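Local coordinates for protein putative glycosidase ph117-related (Bacteroides thetaiotaomicron, PDB 5A7V) that binds mannose in a central pocket and is probably a family GH130 glycosidase or phosphorylase acting on beta-mannosides, at residues Gln135-Arg148 with Met159-Leu171. Numbering follows the deposited sequence.
Sequences QKKLEWPGGCEDPR and MTYTQWNRHIPRL. With BMA (beta-D-mannopyranose), chain C; MAN (alpha-D-mannopyranose), chain D; MAN (alpha-D-mannopyranose), chain E; SO4 (sulfate ion), chain I.
Glu145 overlaps the Trp164 indole: its OE2 lies 3.2 Å from Trp164 CD1, at an oblique angle to the ring. With CG anti to the backbone N (chi1 -179°), the Trp164 indole is placed beside Glu145 and against C6 of the mannose, modelled as both alpha and beta anomers, which sits over one face. Arg166 N lies over the opposite face. Trp164 NE1 is hydrogen-bonded to Gly103 O. Glu145 OE2 is 2.6 Å from O4 of the beta anomer, and Arg93 and Lys203 also bond this sugar. Glu145 OE1, Asp146 OD2 and Thr162 OG1 share one water, which gives its protons to the two carboxylates and accepts from the threonine. Asp146 OD2 lies 2.7 Å from O3 of the second mannose, and OD1 pairs with Arg93.

Antiparallel pairing of strands 143-148 and 159-164 places Glu145, Thr162 and Trp164 on one face of the sheet. Asp146 sits in a beta bulge between Glu145 and Arg148, which shifts the register by one residue. On the side of Cys144 and Gln163, Glu139 OE2 of helix 136-139 accepts two bonds. Tyr161 OH donates nearly along the C-O axis at 2.6 Å, in the plane of the ring. Gln163 NE2 comes from the anti side at 3.0 Å, with the amide plane turned 75° from the carboxylate. The second proton of Gln163 NE2 goes to Gln135 OE1, while Gln163 OE1 is buried without a partner. Lys184 salt-bridges Glu139 OE1, so the carboxylate is probably charged.

At the turn, Asn165 ND2 bonds Lys137 O at 3.0 Å and a sulfate, and its OD1 forms an Asx turn with His167 N. Leu138 CD2 rests on one face of the Arg170 guanidinium, whose edge meets the sulfate. The hairpin of this propeller-like fold thus presents acids and an aromatic platform to sugar, while buried polar bonds tie the preceding helix to its back.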
ATOM      1  N   GLN A 135       2.296 -22.678  -0.130  1.00 12.35           N
ATOM      2  CA  GLN A 135       1.986 -21.668   0.908  1.00 11.16           C
ATOM      3  C   GLN A 135       0.706 -21.973   1.673  1.00 12.11           C
ATOM      4  O   GLN A 135       0.275 -21.102   2.462  1.00 12.96           O
ATOM      5  CB  GLN A 135       1.921 -20.267   0.280  1.00 11.02           C
ATOM      6  CG  GLN A 135       3.179 -19.913  -0.496  1.00 11.47           C
ATOM      7  CD  GLN A 135       4.473 -20.092   0.306  1.00 12.19           C
ATOM      8  OE1 GLN A 135       4.633 -19.586   1.425  1.00 13.72           O
ATOM      9  NE2 GLN A 135       5.404 -20.851  -0.271  1.00 16.52           N
ATOM     10  N   LYS A 136       0.102 -23.138   1.527  1.00 12.97           N
ATOM     11  CA  LYS A 136      -1.225 -23.347   2.077  1.00 15.28           C
ATOM     12  C   LYS A 136      -1.255 -23.223   3.597  1.00 15.89           C
ATOM     13  O   LYS A 136      -2.241 -22.685   4.132  1.00 19.42           O
ATOM     14  CB  LYS A 136      -1.822 -24.680   1.588  1.00 19.71           C
ATOM     15  CG  LYS A 136      -1.149 -25.921   2.057  1.00 22.96           C
ATOM     16  CD  LYS A 136      -1.981 -27.163   1.636  1.00 34.65           C
ATOM     17  CE  LYS A 136      -1.516 -28.438   2.298  1.00 43.84           C
ATOM     18  NZ  LYS A 136      -2.607 -29.470   2.366  1.00 56.81           N
ATOM     19  N   LYS A 137      -0.215 -23.616   4.318  1.00 15.92           N
ATOM     20  CA  LYS A 137      -0.254 -23.500   5.792  1.00 17.37           C
ATOM     21  C   LYS A 137      -0.188 -22.035   6.257  1.00 15.69           C
ATOM     22  O   LYS A 137      -0.611 -21.671   7.376  1.00 17.38           O
ATOM     23  CB  LYS A 137       0.881 -24.260   6.430  1.00 19.97           C
ATOM     24  CG  LYS A 137       0.743 -25.779   6.286  1.00 26.53           C
ATOM     25  CD  LYS A 137       1.772 -26.510   7.128  1.00 34.23           C
ATOM     26  CE  LYS A 137       1.588 -28.030   7.006  1.00 43.00           C
ATOM     27  NZ  LYS A 137       2.631 -28.791   7.740  1.00 49.01           N
ATOM     28  N   LEU A 138       0.312 -21.168   5.383  1.00 13.65           N
ATOM     29  CA  LEU A 138       0.501 -19.752   5.709  1.00 12.70           C
ATOM     30  C   LEU A 138      -0.630 -18.839   5.196  1.00 12.11           C
ATOM     31  O   LEU A 138      -0.747 -17.706   5.688  1.00 12.17           O
ATOM     32  CB  LEU A 138       1.856 -19.259   5.125  1.00 12.07           C
ATOM     33  CG  LEU A 138       3.054 -20.138   5.468  1.00 14.02           C
ATOM     34  CD1 LEU A 138       4.324 -19.542   4.883  1.00 15.46           C
ATOM     35  CD2 LEU A 138       3.245 -20.329   6.969  1.00 17.07           C
ATOM     36  N   GLU A 139      -1.463 -19.324   4.252  1.00 13.09           N
ATOM     37  CA  GLU A 139      -2.447 -18.460   3.577  1.00 14.59           C
ATOM     38  C   GLU A 139      -3.898 -18.922   3.767  1.00 13.43           C
ATOM     39  O   GLU A 139      -4.790 -18.270   3.239  1.00 14.14           O
ATOM     40  CB  GLU A 139      -2.154 -18.459   2.050  1.00 14.39           C
ATOM     41  CG  GLU A 139      -0.841 -17.726   1.733  1.00 12.07           C
ATOM     42  CD  GLU A 139      -0.489 -17.738   0.265  1.00 12.49           C
ATOM     43  OE1 GLU A 139      -1.235 -18.323  -0.547  1.00 12.94           O
ATOM     44  OE2 GLU A 139       0.559 -17.111  -0.048  1.00 12.78           O
ATOM     45  N   TRP A 140      -4.123 -20.053   4.417  1.00 13.54           N
ATOM     46  CA  TRP A 140      -5.492 -20.551   4.611  0.50 15.15           C
ATOM     47  C   TRP A 140      -5.869 -20.404   6.102  1.00 14.00           C
ATOM     48  O   TRP A 140      -5.105 -20.833   6.969  1.00 15.08           O
ATOM     49  CB  TRP A 140      -5.638 -22.010   4.157  0.50 17.53           C
ATOM     50  CG  TRP A 140      -7.106 -22.390   4.030  0.50 18.91           C
ATOM     51  CD1 TRP A 140      -7.772 -23.272   4.831  0.50 22.42           C
ATOM     52  CD2 TRP A 140      -8.121 -21.822   3.162  0.50 19.04           C
ATOM     53  NE1 TRP A 140      -9.104 -23.316   4.509  0.50 19.05           N
ATOM     54  CE2 TRP A 140      -9.327 -22.427   3.494  0.50 18.12           C
ATOM     55  CE3 TRP A 140      -8.115 -20.990   2.081  0.50 12.91           C
ATOM     56  CZ2 TRP A 140     -10.504 -22.126   2.826  0.50 21.06           C
ATOM     57  CZ3 TRP A 140      -9.298 -20.557   1.552  0.50 13.86           C
ATOM     58  CH2 TRP A 140     -10.447 -21.181   1.851  0.50 19.63           C
ATOM     59  N   PRO A 141      -7.024 -19.812   6.416  1.00 14.14           N
ATOM     60  CA  PRO A 141      -8.100 -19.374   5.521  1.00 13.79           C
ATOM     61  C   PRO A 141      -8.162 -17.899   5.158  1.00 13.62           C
ATOM     62  O   PRO A 141      -9.079 -17.474   4.442  1.00 16.70           O
ATOM     63  CB  PRO A 141      -9.330 -19.712   6.324  1.00 15.61           C
ATOM     64  CG  PRO A 141      -8.900 -19.392   7.718  1.00 18.15           C
ATOM     65  CD  PRO A 141      -7.456 -19.816   7.813  1.00 18.16           C
ATOM     66  N   GLY A 142      -7.216 -17.110   5.637  1.00 12.52           N
ATOM     67  CA  GLY A 142      -7.310 -15.676   5.479  1.00 12.50           C
ATOM     68  C   GLY A 142      -6.964 -15.152   4.099  1.00 11.00           C
ATOM     69  O   GLY A 142      -7.401 -14.093   3.664  1.00 11.96           O
ATOM     70  N   GLY A 143      -6.129 -15.904   3.369  1.00 12.17           N
ATOM     71  CA  GLY A 143      -5.772 -15.537   1.984  1.00 11.74           C
ATOM     72  C   GLY A 143      -4.626 -14.559   1.862  1.00 10.18           C
ATOM     73  O   GLY A 143      -3.662 -14.608   2.648  1.00 11.48           O
ATOM     74  N   CYS A 144      -4.726 -13.727   0.830  1.00  9.87           N
ATOM     75  CA  CYS A 144      -3.608 -12.935   0.304  1.00  9.86           C
ATOM     76  C   CYS A 144      -4.075 -11.491   0.293  1.00 10.02           C
ATOM     77  O   CYS A 144      -5.010 -11.136  -0.421  1.00 11.09           O
ATOM     78  CB  CYS A 144      -3.246 -13.416  -1.109  1.00 11.15           C
ATOM     79  SG  CYS A 144      -3.021 -15.209  -1.213  1.00 13.49           S
ATOM     80  N   GLU A 145      -3.418 -10.654   1.102  1.00  9.54           N
ATOM     81  CA  GLU A 145      -3.909  -9.305   1.412  1.00  9.42           C
ATOM     82  C   GLU A 145      -2.949  -8.216   0.953  1.00  9.66           C
ATOM     83  O   GLU A 145      -1.721  -8.426   0.886  1.00  9.53           O
ATOM     84  CB  GLU A 145      -4.063  -9.101   2.928  1.00  9.60           C
ATOM     85  CG  GLU A 145      -4.852 -10.173   3.626  1.00 10.08           C
ATOM     86  CD  GLU A 145      -4.858 -10.064   5.132  1.00  9.55           C
ATOM     87  OE1 GLU A 145      -3.926  -9.436   5.717  1.00  9.85           O
ATOM     88  OE2 GLU A 145      -5.756 -10.698   5.784  1.00 11.29           O
ATOM     89  N   ASP A 146      -3.477  -7.045   0.660  1.00  8.48           N
ATOM     90  CA  ASP A 146      -2.701  -5.802   0.667  1.00  9.53           C
ATOM     91  C   ASP A 146      -1.452  -5.820  -0.237  1.00  9.26           C
ATOM     92  O   ASP A 146      -0.320  -5.600   0.203  1.00 10.83           O
ATOM     93  CB  ASP A 146      -2.307  -5.384   2.086  1.00  9.89           C
ATOM     94  CG  ASP A 146      -3.471  -5.164   3.060  1.00 10.50           C
ATOM     95  OD1 ASP A 146      -4.627  -5.177   2.636  1.00  9.94           O
ATOM     96  OD2 ASP A 146      -3.120  -4.958   4.251  1.00 10.95           O
ATOM     97  N   PRO A 147      -1.686  -6.066  -1.536  1.00  8.59           N
ATOM     98  CA  PRO A 147      -0.544  -6.155  -2.467  1.00  8.51           C
ATOM     99  C   PRO A 147       0.073  -4.808  -2.767  1.00  8.49           C
ATOM    100  O   PRO A 147      -0.608  -3.786  -2.836  1.00  9.43           O
ATOM    101  CB  PRO A 147      -1.176  -6.751  -3.742  1.00  9.11           C
ATOM    102  CG  PRO A 147      -2.585  -6.176  -3.704  1.00  9.24           C
ATOM    103  CD  PRO A 147      -2.969  -6.228  -2.230  1.00  8.98           C
ATOM    104  N   ARG A 148       1.389  -4.814  -3.010  1.00  7.94           N
ATOM    105  CA  ARG A 148       2.065  -3.695  -3.642  1.00  9.00           C
ATOM    106  C   ARG A 148       2.864  -4.287  -4.816  1.00  8.95           C
ATOM    107  O   ARG A 148       3.445  -5.363  -4.660  1.00 10.24           O
ATOM    108  CB  ARG A 148       3.053  -2.979  -2.738  1.00  9.74           C
ATOM    109  CG  ARG A 148       2.393  -2.061  -1.733  1.00 12.26           C
ATOM    110  CD  ARG A 148       2.332  -2.619  -0.436  1.00 18.09           C
ATOM    111  NE  ARG A 148       1.999  -1.691   0.666  1.00 12.87           N
ATOM    112  CZ  ARG A 148       1.244  -2.097   1.653  1.00  9.85           C
ATOM    113  NH1 ARG A 148       0.709  -3.268   1.668  1.00 11.67           N
ATOM    114  NH2 ARG A 148       0.947  -1.246   2.625  1.00 10.48           N
ATOM    115  N   MET A 159       5.514  -8.586  -6.498  1.00  8.78           N
ATOM    116  CA  MET A 159       4.388  -8.282  -5.571  0.50  8.81           C
ATOM    117  C   MET A 159       4.819  -8.602  -4.160  1.00  9.33           C
ATOM    118  O   MET A 159       5.251  -9.736  -3.865  1.00 10.58           O
ATOM    119  CB  MET A 159       3.179  -9.173  -5.848  0.50  8.62           C
ATOM    120  CG  MET A 159       1.985  -8.929  -4.920  0.50  8.84           C
ATOM    121  SD  MET A 159       0.767 -10.235  -4.851  0.50 12.36           S
ATOM    122  CE  MET A 159       0.134 -10.141  -6.523  0.50 13.06           C
ATOM    123  N   THR A 160       4.660  -7.620  -3.263  1.00  8.69           N
ATOM    124  CA  THR A 160       4.727  -7.889  -1.836  1.00  8.55           C
ATOM    125  C   THR A 160       3.247  -7.952  -1.322  1.00  7.98           C
ATOM    126  O   THR A 160       2.377  -7.238  -1.826  1.00  9.83           O
ATOM    127  CB  THR A 160       5.469  -6.796  -1.087  1.00  9.35           C
ATOM    128  OG1 THR A 160       4.753  -5.566  -1.200  1.00 11.22           O
ATOM    129  CG2 THR A 160       6.909  -6.594  -1.620  1.00 10.28           C
ATOM    130  N   TYR A 161       2.983  -8.862  -0.427  1.00  8.34           N
ATOM    131  CA  TYR A 161       1.601  -9.018   0.109  1.00  8.33           C
ATOM    132  C   TYR A 161       1.657  -9.717   1.453  1.00  8.74           C
ATOM    133  O   TYR A 161       2.720 -10.171   1.886  1.00  9.39           O
ATOM    134  CB  TYR A 161       0.747  -9.796  -0.905  1.00  9.21           C
ATOM    135  CG  TYR A 161       1.063 -11.279  -1.020  1.00  9.27           C
ATOM    136  CD1 TYR A 161       2.167 -11.724  -1.797  1.00  9.83           C
ATOM    137  CD2 TYR A 161       0.278 -12.195  -0.430  1.00 13.95           C
ATOM    138  CE1 TYR A 161       2.481 -13.043  -1.893  1.00 10.01           C
ATOM    139  CE2 TYR A 161       0.551 -13.557  -0.499  1.00  9.75           C
ATOM    140  CZ  TYR A 161       1.677 -14.007  -1.276  1.00  9.38           C
ATOM    141  OH  TYR A 161       1.911 -15.373  -1.429  1.00 10.89           O
ATOM    142  N   THR A 162       0.507  -9.737   2.160  1.00  8.82           N
ATOM    143  CA  THR A 162       0.416 -10.440   3.415  1.00  8.63           C
ATOM    144  C   THR A 162      -0.234 -11.819   3.264  1.00  9.31           C
ATOM    145  O   THR A 162      -1.336 -11.925   2.681  1.00  9.76           O
ATOM    146  CB  THR A 162      -0.467  -9.650   4.416  1.00  9.92           C
ATOM    147  OG1 THR A 162      -0.035  -8.292   4.418  1.00 10.77           O
ATOM    148  CG2 THR A 162      -0.316 -10.235   5.796  1.00 10.93           C
ATOM    149  N   GLN A 163       0.417 -12.840   3.805  1.00  9.01           N
ATOM    150  CA  GLN A 163      -0.178 -14.153   3.970  1.00  9.37           C
ATOM    151  C   GLN A 163      -0.908 -14.168   5.308  1.00 10.53           C
ATOM    152  O   GLN A 163      -0.292 -13.848   6.325  1.00 11.30           O
ATOM    153  CB  GLN A 163       0.926 -15.249   3.953  1.00  9.79           C
ATOM    154  CG  GLN A 163       1.756 -15.241   2.701  1.00 10.22           C
ATOM    155  CD  GLN A 163       2.841 -16.282   2.773  1.00 11.51           C
ATOM    156  OE1 GLN A 163       3.720 -16.237   3.654  1.00 12.60           O
ATOM    157  NE2 GLN A 163       2.834 -17.189   1.838  1.00 11.85           N
ATOM    158  N   TRP A 164      -2.157 -14.612   5.315  1.00  9.74           N
ATOM    159  CA  TRP A 164      -2.912 -14.643   6.551  1.00 10.27           C
ATOM    160  C   TRP A 164      -3.565 -16.006   6.756  1.00 10.20           C
ATOM    161  O   TRP A 164      -4.430 -16.440   5.967  1.00 11.62           O
ATOM    162  CB  TRP A 164      -3.942 -13.508   6.594  1.00 10.68           C
ATOM    163  CG  TRP A 164      -4.811 -13.358   7.818  1.00 10.54           C
ATOM    164  CD1 TRP A 164      -6.151 -13.138   7.798  1.00 10.46           C
ATOM    165  CD2 TRP A 164      -4.417 -13.375   9.197  1.00 10.60           C
ATOM    166  NE1 TRP A 164      -6.623 -12.951   9.071  1.00 10.82           N
ATOM    167  CE2 TRP A 164      -5.588 -13.089   9.965  1.00 10.51           C
ATOM    168  CE3 TRP A 164      -3.203 -13.545   9.876  1.00 11.54           C
ATOM    169  CZ2 TRP A 164      -5.579 -12.992  11.361  1.00 12.92           C
ATOM    170  CZ3 TRP A 164      -3.199 -13.423  11.274  1.00 12.41           C
ATOM    171  CH2 TRP A 164      -4.376 -13.139  12.006  1.00 12.93           C
ATOM    172  N   ASN A 165      -3.181 -16.661   7.855  1.00 11.45           N
ATOM    173  CA  ASN A 165      -3.723 -17.976   8.246  1.00 12.05           C
ATOM    174  C   ASN A 165      -4.471 -17.966   9.577  1.00 12.87           C
ATOM    175  O   ASN A 165      -4.664 -19.002  10.205  1.00 14.73           O
ATOM    176  CB  ASN A 165      -2.591 -19.017   8.292  1.00 12.77           C
ATOM    177  CG  ASN A 165      -1.571 -18.727   9.369  1.00 12.98           C
ATOM    178  OD1 ASN A 165      -1.663 -17.715  10.088  1.00 13.12           O
ATOM    179  ND2 ASN A 165      -0.585 -19.595   9.490  1.00 14.42           N
ATOM    180  N   ARG A 166      -4.887 -16.768  10.005  1.00 12.69           N
ATOM    181  CA  ARG A 166      -5.574 -16.531  11.296  1.00 13.59           C
ATOM    182  C   ARG A 166      -4.673 -16.712  12.508  1.00 14.60           C
ATOM    183  O   ARG A 166      -5.155 -16.596  13.641  1.00 18.30           O
ATOM    184  CB  ARG A 166      -6.840 -17.354  11.406  1.00 15.31           C
ATOM    185  CG  ARG A 166      -7.915 -16.900  10.441  1.00 19.15           C
ATOM    186  CD  ARG A 166      -8.538 -15.602  10.827  1.00 20.97           C
ATOM    187  NE  ARG A 166      -9.543 -15.772  11.848  1.00 29.99           N
ATOM    188  CZ  ARG A 166     -10.774 -16.251  11.612  1.00 27.90           C
ATOM    189  NH1 ARG A 166     -11.161 -16.652  10.364  1.00 35.50           N
ATOM    190  NH2 ARG A 166     -11.619 -16.353  12.619  1.00 32.89           N
ATOM    191  N   HIS A 167      -3.361 -16.947  12.286  1.00 14.49           N
ATOM    192  CA  HIS A 167      -2.394 -17.013  13.385  0.50 15.35           C
ATOM    193  C   HIS A 167      -1.385 -15.880  13.315  1.00 13.83           C
ATOM    194  O   HIS A 167      -1.337 -15.045  14.212  1.00 16.39           O
ATOM    195  CB  HIS A 167      -1.697 -18.383  13.492  0.50 17.26           C
ATOM    196  CG  HIS A 167      -0.795 -18.489  14.686  0.50 19.47           C
ATOM    197  ND1 HIS A 167       0.344 -19.253  14.708  0.50 22.11           N
ATOM    198  CD2 HIS A 167      -0.841 -17.864  15.891  0.50 21.59           C
ATOM    199  CE1 HIS A 167       0.974 -19.099  15.867  0.50 15.30           C
ATOM    200  NE2 HIS A 167       0.264 -18.262  16.602  0.50 21.47           N
ATOM    201  N   ILE A 168      -0.600 -15.822  12.248  1.00 12.85           N
ATOM    202  CA  ILE A 168       0.474 -14.851  12.088  1.00 12.28           C
ATOM    203  C   ILE A 168       0.384 -14.264  10.665  1.00 10.99           C
ATOM    204  O   ILE A 168       0.350 -15.024   9.702  1.00 13.27           O
ATOM    205  CB  ILE A 168       1.860 -15.505  12.300  1.00 13.55           C
ATOM    206  CG1 ILE A 168       1.988 -16.063  13.716  1.00 15.65           C
ATOM    207  CG2 ILE A 168       2.963 -14.500  12.026  1.00 14.83           C
ATOM    208  CD1 ILE A 168       3.217 -16.919  13.984  1.00 17.92           C
ATOM    209  N   PRO A 169       0.322 -12.922  10.518  1.00 10.48           N
ATOM    210  CA  PRO A 169       0.427 -12.303   9.197  1.00 10.06           C
ATOM    211  C   PRO A 169       1.879 -12.248   8.782  1.00 10.91           C
ATOM    212  O   PRO A 169       2.739 -11.859   9.563  1.00 11.60           O
ATOM    213  CB  PRO A 169      -0.114 -10.885   9.400  1.00 11.90           C
ATOM    214  CG  PRO A 169       0.051 -10.609  10.847  1.00 16.42           C
ATOM    215  CD  PRO A 169       0.192 -11.906  11.586  1.00 12.12           C
ATOM    216  N   ARG A 170       2.187 -12.661   7.538  1.00  9.86           N
ATOM    217  CA  ARG A 170       3.573 -12.642   7.072  1.00  9.87           C
ATOM    218  C   ARG A 170       3.718 -11.890   5.742  1.00  9.30           C
ATOM    219  O   ARG A 170       2.941 -12.101   4.805  1.00 11.03           O
ATOM    220  CB  ARG A 170       4.117 -14.061   6.887  1.00 10.47           C
ATOM    221  CG  ARG A 170       4.209 -14.891   8.151  1.00 11.17           C
ATOM    222  CD  ARG A 170       4.717 -16.303   7.861  1.00 11.91           C
ATOM    223  NE  ARG A 170       5.078 -17.072   9.053  1.00 13.10           N
ATOM    224  CZ  ARG A 170       4.212 -17.773   9.785  1.00 13.51           C
ATOM    225  NH1 ARG A 170       2.930 -17.816   9.453  1.00 14.13           N
ATOM    226  NH2 ARG A 170       4.636 -18.463  10.825  1.00 15.06           N
ATOM    227  N   LEU A 171       4.739 -11.047   5.673  1.00  9.43           N
ATOM    228  CA  LEU A 171       5.101 -10.361   4.430  1.00  9.52           C
ATOM    229  C   LEU A 171       5.754 -11.367   3.457  1.00  9.02           C
ATOM    230  O   LEU A 171       6.758 -11.988   3.825  1.00 10.38           O
ATOM    231  CB  LEU A 171       6.093  -9.236   4.726  1.00 10.14           C
ATOM    232  CG  LEU A 171       6.504  -8.357   3.556  1.00 11.22           C
ATOM    233  CD1 LEU A 171       5.340  -7.707   2.855  1.00 12.40           C
ATOM    234  CD2 LEU A 171       7.528  -7.304   3.983  1.00 12.95           C
TER
HETATM  235  C1  BMA C1385      -5.593  -6.732  10.587  0.50 12.75           C
HETATM  236  C2  BMA C1385      -6.050  -6.008   9.316  0.50 12.31           C
HETATM  237  C3  BMA C1385      -6.813  -6.981   8.446  0.50 10.32           C
HETATM  238  C4  BMA C1385      -5.980  -8.222   8.192  0.50 10.24           C
HETATM  239  C5  BMA C1385      -5.360  -8.764   9.485  0.50 11.08           C
HETATM  240  C6  BMA C1385      -4.389  -9.904   9.240  0.50 11.19           C
HETATM  241  O1  BMA C1385      -4.906  -5.937  11.541  0.50 16.46           O
HETATM  242  O2  BMA C1385      -4.919  -5.541   8.568  0.50 12.70           O
HETATM  243  O3  BMA C1385      -7.264  -6.382   7.172  0.50  9.54           O
HETATM  244  O4  BMA C1385      -6.850  -9.205   7.609  0.50 11.18           O
HETATM  245  O5  BMA C1385      -4.652  -7.753  10.239  0.50 10.47           O
HETATM  246  O6  BMA C1385      -3.307  -9.539   8.379  0.50 12.18           O
HETATM  247  C1  MAN D1485      -5.506  -6.888  10.598  0.50 13.00           C
HETATM  248  C2  MAN D1485      -5.746  -5.963   9.482  0.50 12.93           C
HETATM  249  C3  MAN D1485      -6.600  -6.757   8.519  0.50 11.57           C
HETATM  250  C4  MAN D1485      -6.022  -8.111   8.128  0.50 11.20           C
HETATM  251  C5  MAN D1485      -5.538  -8.880   9.345  0.50 11.48           C
HETATM  252  C6  MAN D1485      -4.545  -9.968   8.994  0.50 11.66           C
HETATM  253  O1  MAN D1485      -6.563  -7.151  11.440  0.50 15.37           O
HETATM  254  O2  MAN D1485      -4.560  -5.611   8.779  0.50 14.58           O
HETATM  255  O3  MAN D1485      -6.854  -6.059   7.292  0.50 11.58           O
HETATM  256  O4  MAN D1485      -7.029  -8.899   7.467  0.50 10.62           O
HETATM  257  O5  MAN D1485      -4.859  -8.045  10.262  0.50 12.00           O
HETATM  258  O6  MAN D1485      -3.384  -9.469   8.321  0.50 12.61           O
HETATM  259  C1  MAN E1386      -3.676  -2.597   8.894  1.00 14.34           C
HETATM  260  C2  MAN E1386      -3.396  -2.454   7.382  1.00 14.18           C
HETATM  261  C3  MAN E1386      -4.562  -2.793   6.433  1.00 13.00           C
HETATM  262  C4  MAN E1386      -5.891  -2.213   6.950  1.00 12.88           C
HETATM  263  C5  MAN E1386      -5.738  -1.467   8.289  1.00 15.05           C
HETATM  264  C6  MAN E1386      -7.098  -1.033   8.883  1.00 15.04           C
HETATM  265  O1  MAN E1386      -2.756  -1.719   9.744  1.00 14.66           O
HETATM  266  O2  MAN E1386      -2.292  -3.329   7.115  1.00 16.79           O
HETATM  267  O3  MAN E1386      -4.753  -4.187   6.279  1.00 12.61           O
HETATM  268  O4  MAN E1386      -6.387  -1.388   5.916  1.00 12.37           O
HETATM  269  O5  MAN E1386      -5.070  -2.386   9.209  1.00 13.86           O
HETATM  270  O6  MAN E1386      -7.883  -2.196   9.177  1.00 13.68           O
HETATM  271  S   SO4 I1390       1.901 -20.565  12.024  1.00 26.83           S
HETATM  272  O1  SO4 I1390       1.410 -19.289  11.485  1.00 19.99           O
HETATM  273  O2  SO4 I1390       1.725 -21.647  11.013  1.00 35.14           O
HETATM  274  O3  SO4 I1390       1.148 -20.877  13.273  1.00 35.30           O
HETATM  275  O4  SO4 I1390       3.358 -20.517  12.300  1.00 27.08           O
HETATM  276  O   HOH W   1       1.226 -16.557   7.526  1.00 12.64           O
HETATM  277  O   HOH W   2      -2.327  -7.183   5.670  1.00 10.78           O
HETATM  278  O   HOH W   3       1.268  -6.445   2.928  1.00 13.49           O